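Long-range contacts in CCMAN5 (Cellulosimicrobium cellulans, PDB 2XSG), which hydrolyses alpha-mannosidic linkages as a family GH92 glycosidase and probably uncaps phosphorylated mannose on yeast-type glycans: residues A[343-348]-A[375-380]; A[370-375]-A[422-427]. All coordinates share one frame; numbering follows the deposited sequence.

How the interactions relate
Helix 368-387 underlies both contacts, whose centres lie about 6 Å apart. Along the chain the segments alternate: 343-348, then 370-375 and 375-380 back to back on the helix with Val-375 in common, then 422-427. Interaction 1 ties the helix to the loop leading into strand 348-349, and interaction 2 ties it to the loop leading into helix 427-438. The two contacts meet at Asp-425, whose backbone O accepts a hydrogen bond from Gln-376 NE2 at 2.9 Å. One helix of the GH92 catalytic domain thus contacts two loops distant in sequence, an arrangement consistent with setting their relative position. Neither contact contains a ligand of the bound calcium.

Interaction 1 (A[343-348]-A[375-380]); sequences QGFTYY and VQSLVY
Phe-345 carries its CG in the crowded position between backbone N and carbonyl carbon (chi1 84°), which turns the ring onto helix 368-387, while Ser-377 sets OG anti to its own carbonyl carbon and so presents it to the loop. The hydroxyl accepts the backbone N-H of Tyr-348, Tyr-348 N to Ser-377 OG 2.8 Å and almost straight at 168°. It also hydrogen-bonds Asp-373 O one turn earlier, so this buried oxygen works as both acceptor and donor. Gln-376, with CG anti to its backbone N, crosses the Phe-345 ring and lays CG over one face as a CH-pi contact, Gln-376 CG to Phe-345 CE2 3.5 Å; the chain then bends at chi2, and NE2 hydrogen-bonds Asp-425 O. Tyr-380 takes the ring from another direction: the edge of Phe-345 meets the face of Tyr-380, planes 71° apart, Phe-345 CE1 to Tyr-380 CZ 3.8 Å, a T-shaped pair. An alanine in place of Phe-345 would probably loosen the loop on the helix, since both the CH-pi contact and the T-shaped pair would go. Tyr-347, with CG anti to its backbone N, brings CD1 to 3.7 Å from Ser-377 CB. The loop is also joined to Ala-325 by backbone hydrogen bonding from Tyr-347, and Thr-346 and Tyr-348 pack on Asn-324 of strand 323-324, whereas Leu-378 packs against helix 409-418.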
loop_
_atom_site.group_PDB
_atom_site.type_symbol
_atom_site.label_atom_id
_atom_site.label_comp_id
_atom_site.label_asym_id
_atom_site.label_seq_id
_atom_site.Cartn_x
_atom_site.Cartn_y
_atom_site.Cartn_z
ATOM N N GLN A 343 4.861 -15.641 -18.894
ATOM C CA GLN A 343 4.044 -16.563 -19.695
ATOM C C GLN A 343 2.740 -16.943 -18.996
ATOM O O GLN A 343 2.762 -17.602 -17.954
ATOM C CB GLN A 343 4.833 -17.838 -20.017
ATOM C CG GLN A 343 4.174 -18.747 -21.095
ATOM C CD GLN A 343 4.246 -18.150 -22.478
ATOM O OE1 GLN A 343 3.273 -18.186 -23.231
ATOM N NE2 GLN A 343 5.398 -17.571 -22.821
ATOM N N GLY A 344 1.619 -16.522 -19.578
ATOM C CA GLY A 344 0.295 -16.917 -19.092
ATOM C C GLY A 344 -0.178 -16.231 -17.824
ATOM O O GLY A 344 -1.126 -16.694 -17.180
ATOM N N PHE A 345 0.476 -15.127 -17.468
ATOM C CA PHE A 345 0.153 -14.376 -16.250
ATOM C C PHE A 345 0.734 -12.978 -16.372
ATOM O O PHE A 345 1.632 -12.730 -17.192
ATOM C CB PHE A 345 0.668 -15.095 -14.988
ATOM C CG PHE A 345 2.110 -14.833 -14.659
ATOM C CD1 PHE A 345 3.130 -15.476 -15.360
ATOM C CD2 PHE A 345 2.448 -13.980 -13.607
ATOM C CE1 PHE A 345 4.473 -15.246 -15.040
ATOM C CE2 PHE A 345 3.792 -13.734 -13.277
ATOM C CZ PHE A 345 4.811 -14.367 -14.001
ATOM N N THR A 346 0.218 -12.065 -15.565
ATOM C CA THR A 346 0.725 -10.695 -15.542
ATOM C C THR A 346 1.750 -10.571 -14.427
ATOM O O THR A 346 1.497 -10.973 -13.274
ATOM C CB THR A 346 -0.429 -9.688 -15.364
ATOM O OG1 THR A 346 -1.255 -9.755 -16.524
ATOM C CG2 THR A 346 0.068 -8.226 -15.210
ATOM N N TYR A 347 2.914 -10.023 -14.774
ATOM C CA TYR A 347 3.970 -9.816 -13.790
ATOM C C TYR A 347 3.755 -8.470 -13.091
ATOM O O TYR A 347 3.707 -7.417 -13.735
ATOM C CB TYR A 347 5.354 -9.892 -14.447
ATOM C CG TYR A 347 6.508 -9.666 -13.507
ATOM C CD1 TYR A 347 6.915 -10.661 -12.618
ATOM C CD2 TYR A 347 7.196 -8.455 -13.498
ATOM C CE1 TYR A 347 7.980 -10.450 -11.737
ATOM C CE2 TYR A 347 8.272 -8.249 -12.633
ATOM C CZ TYR A 347 8.661 -9.256 -11.760
ATOM O OH TYR A 347 9.720 -9.054 -10.897
ATOM N N TYR A 348 3.619 -8.528 -11.773
ATOM C CA TYR A 348 3.563 -7.346 -10.930
ATOM C C TYR A 348 4.882 -7.164 -10.168
ATOM O O TYR A 348 5.610 -8.136 -9.904
ATOM C CB TYR A 348 2.375 -7.448 -9.953
ATOM C CG TYR A 348 1.050 -7.494 -10.685
ATOM C CD1 TYR A 348 0.490 -8.710 -11.109
ATOM C CD2 TYR A 348 0.383 -6.316 -10.998
ATOM C CE1 TYR A 348 -0.721 -8.730 -11.808
ATOM C CE2 TYR A 348 -0.797 -6.327 -11.694
ATOM C CZ TYR A 348 -1.346 -7.529 -12.095
ATOM O OH TYR A 348 -2.525 -7.478 -12.788
ATOM N N VAL A 375 1.374 -13.287 -6.462
ATOM C CA VAL A 375 2.189 -14.284 -5.789
ATOM C C VAL A 375 3.138 -14.940 -6.786
ATOM O O VAL A 375 4.317 -15.134 -6.484
ATOM C CB VAL A 375 1.338 -15.345 -5.048
ATOM C CG1 VAL A 375 2.254 -16.399 -4.405
ATOM C CG2 VAL A 375 0.441 -14.654 -3.964
ATOM N N GLN A 376 2.623 -15.267 -7.970
ATOM C CA GLN A 376 3.448 -15.820 -9.035
ATOM C C GLN A 376 4.582 -14.859 -9.372
ATOM O O GLN A 376 5.719 -15.283 -9.612
ATOM C CB GLN A 376 2.626 -16.128 -10.293
ATOM C CG GLN A 376 3.456 -16.748 -11.474
ATOM C CD GLN A 376 4.062 -18.119 -11.171
ATOM O OE1 GLN A 376 3.509 -19.152 -11.560
ATOM N NE2 GLN A 376 5.226 -18.135 -10.506
ATOM N N SER A 377 4.263 -13.566 -9.377
ATOM C CA SER A 377 5.254 -12.532 -9.691
ATOM C C SER A 377 6.326 -12.489 -8.615
ATOM O O SER A 377 7.528 -12.371 -8.917
ATOM C CB SER A 377 4.574 -11.172 -9.827
ATOM O OG SER A 377 3.596 -11.213 -10.858
ATOM N N LEU A 378 5.884 -12.592 -7.361
ATOM C CA LEU A 378 6.799 -12.579 -6.217
ATOM C C LEU A 378 7.759 -13.772 -6.302
ATOM O O LEU A 378 8.958 -13.635 -6.033
ATOM C CB LEU A 378 6.011 -12.613 -4.899
ATOM C CG LEU A 378 6.755 -12.536 -3.559
ATOM C CD1 LEU A 378 7.736 -11.366 -3.522
ATOM C CD2 LEU A 378 5.700 -12.429 -2.434
ATOM N N VAL A 379 7.210 -14.921 -6.707
ATOM C CA VAL A 379 8.009 -16.129 -6.976
ATOM C C VAL A 379 9.059 -15.907 -8.080
ATOM O O VAL A 379 10.218 -16.260 -7.889
ATOM C CB VAL A 379 7.118 -17.365 -7.253
ATOM C CG1 VAL A 379 7.945 -18.528 -7.757
ATOM C CG2 VAL A 379 6.370 -17.773 -5.974
ATOM N N TYR A 380 8.665 -15.293 -9.195
ATOM C CA TYR A 380 9.603 -14.999 -10.289
ATOM C C TYR A 380 10.709 -14.053 -9.875
ATOM O O TYR A 380 11.852 -14.197 -10.324
ATOM C CB TYR A 380 8.890 -14.383 -11.487
ATOM C CG TYR A 380 8.460 -15.354 -12.530
ATOM C CD1 TYR A 380 7.860 -16.557 -12.175
ATOM C CD2 TYR A 380 8.641 -15.075 -13.889
ATOM C CE1 TYR A 380 7.456 -17.466 -13.135
ATOM C CE2 TYR A 380 8.232 -15.987 -14.870
ATOM C CZ TYR A 380 7.644 -17.176 -14.470
ATOM O OH TYR A 380 7.211 -18.085 -15.383
#

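Interaction 2 (A[370-375]-A[422-427]); sequences LYRDMV and DGFDRL
Two backbone carbonyls grip one nitrogen, Arg-372 NH2. The stronger bond runs to Asp-422 O, 2.7 Å from Arg-372 NH2 with an N-H...O angle of 158°, and lies close to both the guanidinium and the carbonyl planes; the second, to Gly-423 O at 3.0 Å from Arg-372 NH2, is weak, bent to 135°. The arginine delivers this group by an extended run from CG to NE, CG being anti to the backbone N. Phe-424 comes from the opposite segment tip to tip with it: CE1 lies over one face of the guanidinium, and the two planes are only 16° apart. The same ring is fitted to the helix from two more directions. Val-375 places CG1 over its face, 3.6 Å from Phe-424 CZ, as a CH-pi contact, and Arg-372 O sits at its edge, 3.7 Å from Phe-424 CE1. The positive phi of Gly-423 by itself favours glycine, and a CB there would come close to the gripped nitrogen. A type II turn from Phe-424 to Leu-427 places Arg-426 at the N-cap position of helix 427-438. Phe-424 and Val-375 both also touch Ala-416 of helix 409-418. The chemistry is therefore divided: a buried aromatic-aliphatic part against the helix and, where Arg-372 is partly exposed, a cation bound through neutral main-chain oxygens, with Asp-422 OD1, 5.6 Å from Arg-372 NH2, perhaps adding only a modest attraction.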
loop_
_atom_site.group_PDB
_atom_site.type_symbol
_atom_site.label_atom_id
_atom_site.label_comp_id
_atom_site.label_asym_id
_atom_site.label_seq_id
_atom_site.Cartn_x
_atom_site.Cartn_y
_atom_site.Cartn_z
ATOM N N LEU A 370 -6.074 -11.768 -9.467
ATOM C CA LEU A 370 -5.033 -10.757 -9.330
ATOM C C LEU A 370 -4.027 -11.206 -8.280
ATOM O O LEU A 370 -2.819 -11.140 -8.486
ATOM C CB LEU A 370 -5.641 -9.405 -8.943
ATOM C CG LEU A 370 -4.686 -8.227 -8.709
ATOM C CD1 LEU A 370 -3.950 -7.848 -10.024
ATOM C CD2 LEU A 370 -5.441 -7.018 -8.152
ATOM N N TYR A 371 -4.547 -11.673 -7.155
ATOM C CA TYR A 371 -3.720 -12.183 -6.060
ATOM C C TYR A 371 -2.808 -13.288 -6.543
ATOM O O TYR A 371 -1.621 -13.278 -6.223
ATOM C CB TYR A 371 -4.617 -12.697 -4.940
ATOM C CG TYR A 371 -3.970 -13.540 -3.858
ATOM C CD1 TYR A 371 -4.046 -14.928 -3.913
ATOM C CD2 TYR A 371 -3.379 -12.954 -2.737
ATOM C CE1 TYR A 371 -3.520 -15.723 -2.921
ATOM C CE2 TYR A 371 -2.824 -13.747 -1.726
ATOM C CZ TYR A 371 -2.903 -15.135 -1.832
ATOM O OH TYR A 371 -2.392 -15.956 -0.857
ATOM N N ARG A 372 -3.359 -14.239 -7.300
ATOM C CA ARG A 372 -2.544 -15.313 -7.843
ATOM C C ARG A 372 -1.394 -14.723 -8.682
ATOM O O ARG A 372 -0.240 -15.119 -8.513
ATOM C CB ARG A 372 -3.365 -16.325 -8.653
ATOM C CG ARG A 372 -2.528 -17.558 -9.061
ATOM C CD ARG A 372 -3.203 -18.555 -10.031
ATOM N NE ARG A 372 -2.414 -19.799 -10.050
ATOM C CZ ARG A 372 -1.297 -19.971 -10.760
ATOM N NH1 ARG A 372 -0.840 -18.998 -11.550
ATOM N NH2 ARG A 372 -0.629 -21.119 -10.694
ATOM N N ASP A 373 -1.692 -13.761 -9.552
ATOM C CA ASP A 373 -0.635 -13.204 -10.410
ATOM C C ASP A 373 0.448 -12.515 -9.577
ATOM O O ASP A 373 1.635 -12.619 -9.873
ATOM C CB ASP A 373 -1.193 -12.246 -11.464
ATOM C CG ASP A 373 -1.763 -12.969 -12.697
ATOM O OD1 ASP A 373 -1.837 -14.220 -12.726
ATOM O OD2 ASP A 373 -2.150 -12.252 -13.643
ATOM N N MET A 374 0.027 -11.814 -8.525
ATOM C CA MET A 374 0.963 -11.174 -7.622
ATOM C C MET A 374 1.915 -12.167 -6.945
ATOM O O MET A 374 3.116 -11.915 -6.848
ATOM C CB MET A 374 0.195 -10.365 -6.584
ATOM C CG MET A 374 -0.510 -9.155 -7.174
ATOM S SD MET A 374 -1.404 -8.269 -5.889
ATOM C CE MET A 374 -1.947 -6.800 -6.774
ATOM N N VAL A 375 1.374 -13.287 -6.462
ATOM C CA VAL A 375 2.189 -14.284 -5.789
ATOM C C VAL A 375 3.138 -14.940 -6.786
ATOM O O VAL A 375 4.317 -15.134 -6.484
ATOM C CB VAL A 375 1.338 -15.345 -5.048
ATOM C CG1 VAL A 375 2.254 -16.399 -4.405
ATOM C CG2 VAL A 375 0.441 -14.654 -3.964
ATOM N N ASP A 422 -1.927 -23.555 -6.469
ATOM C CA ASP A 422 -0.783 -24.369 -6.867
ATOM C C ASP A 422 -0.331 -24.094 -8.302
ATOM O O ASP A 422 -0.882 -23.213 -8.970
ATOM C CB ASP A 422 -1.065 -25.857 -6.613
ATOM C CG ASP A 422 -2.195 -26.400 -7.462
ATOM O OD1 ASP A 422 -2.819 -25.643 -8.241
ATOM O OD2 ASP A 422 -2.471 -27.601 -7.333
ATOM N N GLY A 423 0.664 -24.846 -8.767
ATOM C CA GLY A 423 1.247 -24.617 -10.088
ATOM C C GLY A 423 1.998 -23.296 -10.151
ATOM O O GLY A 423 1.922 -22.588 -11.146
ATOM N N PHE A 424 2.709 -22.946 -9.085
ATOM C CA PHE A 424 3.520 -21.728 -9.095
ATOM C C PHE A 424 4.861 -22.049 -9.737
ATOM O O PHE A 424 5.762 -22.611 -9.097
ATOM C CB PHE A 424 3.706 -21.133 -7.693
ATOM C CG PHE A 424 2.505 -20.343 -7.187
ATOM C CD1 PHE A 424 2.085 -19.180 -7.836
ATOM C CD2 PHE A 424 1.817 -20.757 -6.053
ATOM C CE1 PHE A 424 0.980 -18.451 -7.366
ATOM C CE2 PHE A 424 0.726 -20.033 -5.563
ATOM C CZ PHE A 424 0.303 -18.880 -6.218
ATOM N N ASP A 425 4.973 -21.689 -11.011
ATOM C CA ASP A 425 6.166 -21.945 -11.780
ATOM C C ASP A 425 7.382 -21.297 -11.117
ATOM O O ASP A 425 7.307 -20.154 -10.658
ATOM C CB ASP A 425 5.975 -21.456 -13.224
ATOM C CG ASP A 425 7.173 -21.767 -14.115
ATOM O OD1 ASP A 425 7.650 -22.938 -14.103
ATOM O OD2 ASP A 425 7.641 -20.831 -14.823
ATOM N N ARG A 426 8.483 -22.063 -11.052
ATOM C CA ARG A 426 9.789 -21.616 -10.536
ATOM C C ARG A 426 9.859 -21.429 -9.019
ATOM O O ARG A 426 10.747 -20.740 -8.513
ATOM C CB ARG A 426 10.279 -20.347 -11.251
ATOM C CG ARG A 426 10.551 -20.555 -12.735
ATOM C CD ARG A 426 11.768 -19.753 -13.141
ATOM N NE ARG A 426 11.442 -18.358 -13.334
ATOM C CZ ARG A 426 12.304 -17.346 -13.250
ATOM N NH1 ARG A 426 13.597 -17.529 -12.937
ATOM N NH2 ARG A 426 11.839 -16.126 -13.461
ATOM N N LEU A 427 8.942 -22.050 -8.290
ATOM C CA LEU A 427 8.982 -21.997 -6.821
ATOM C C LEU A 427 10.250 -22.671 -6.295
ATOM O O LEU A 427 10.876 -22.169 -5.364
ATOM C CB LEU A 427 7.726 -22.611 -6.204
ATOM C CG LEU A 427 7.575 -22.642 -4.678
ATOM C CD1 LEU A 427 7.478 -21.232 -4.099
ATOM C CD2 LEU A 427 6.350 -23.495 -4.284
#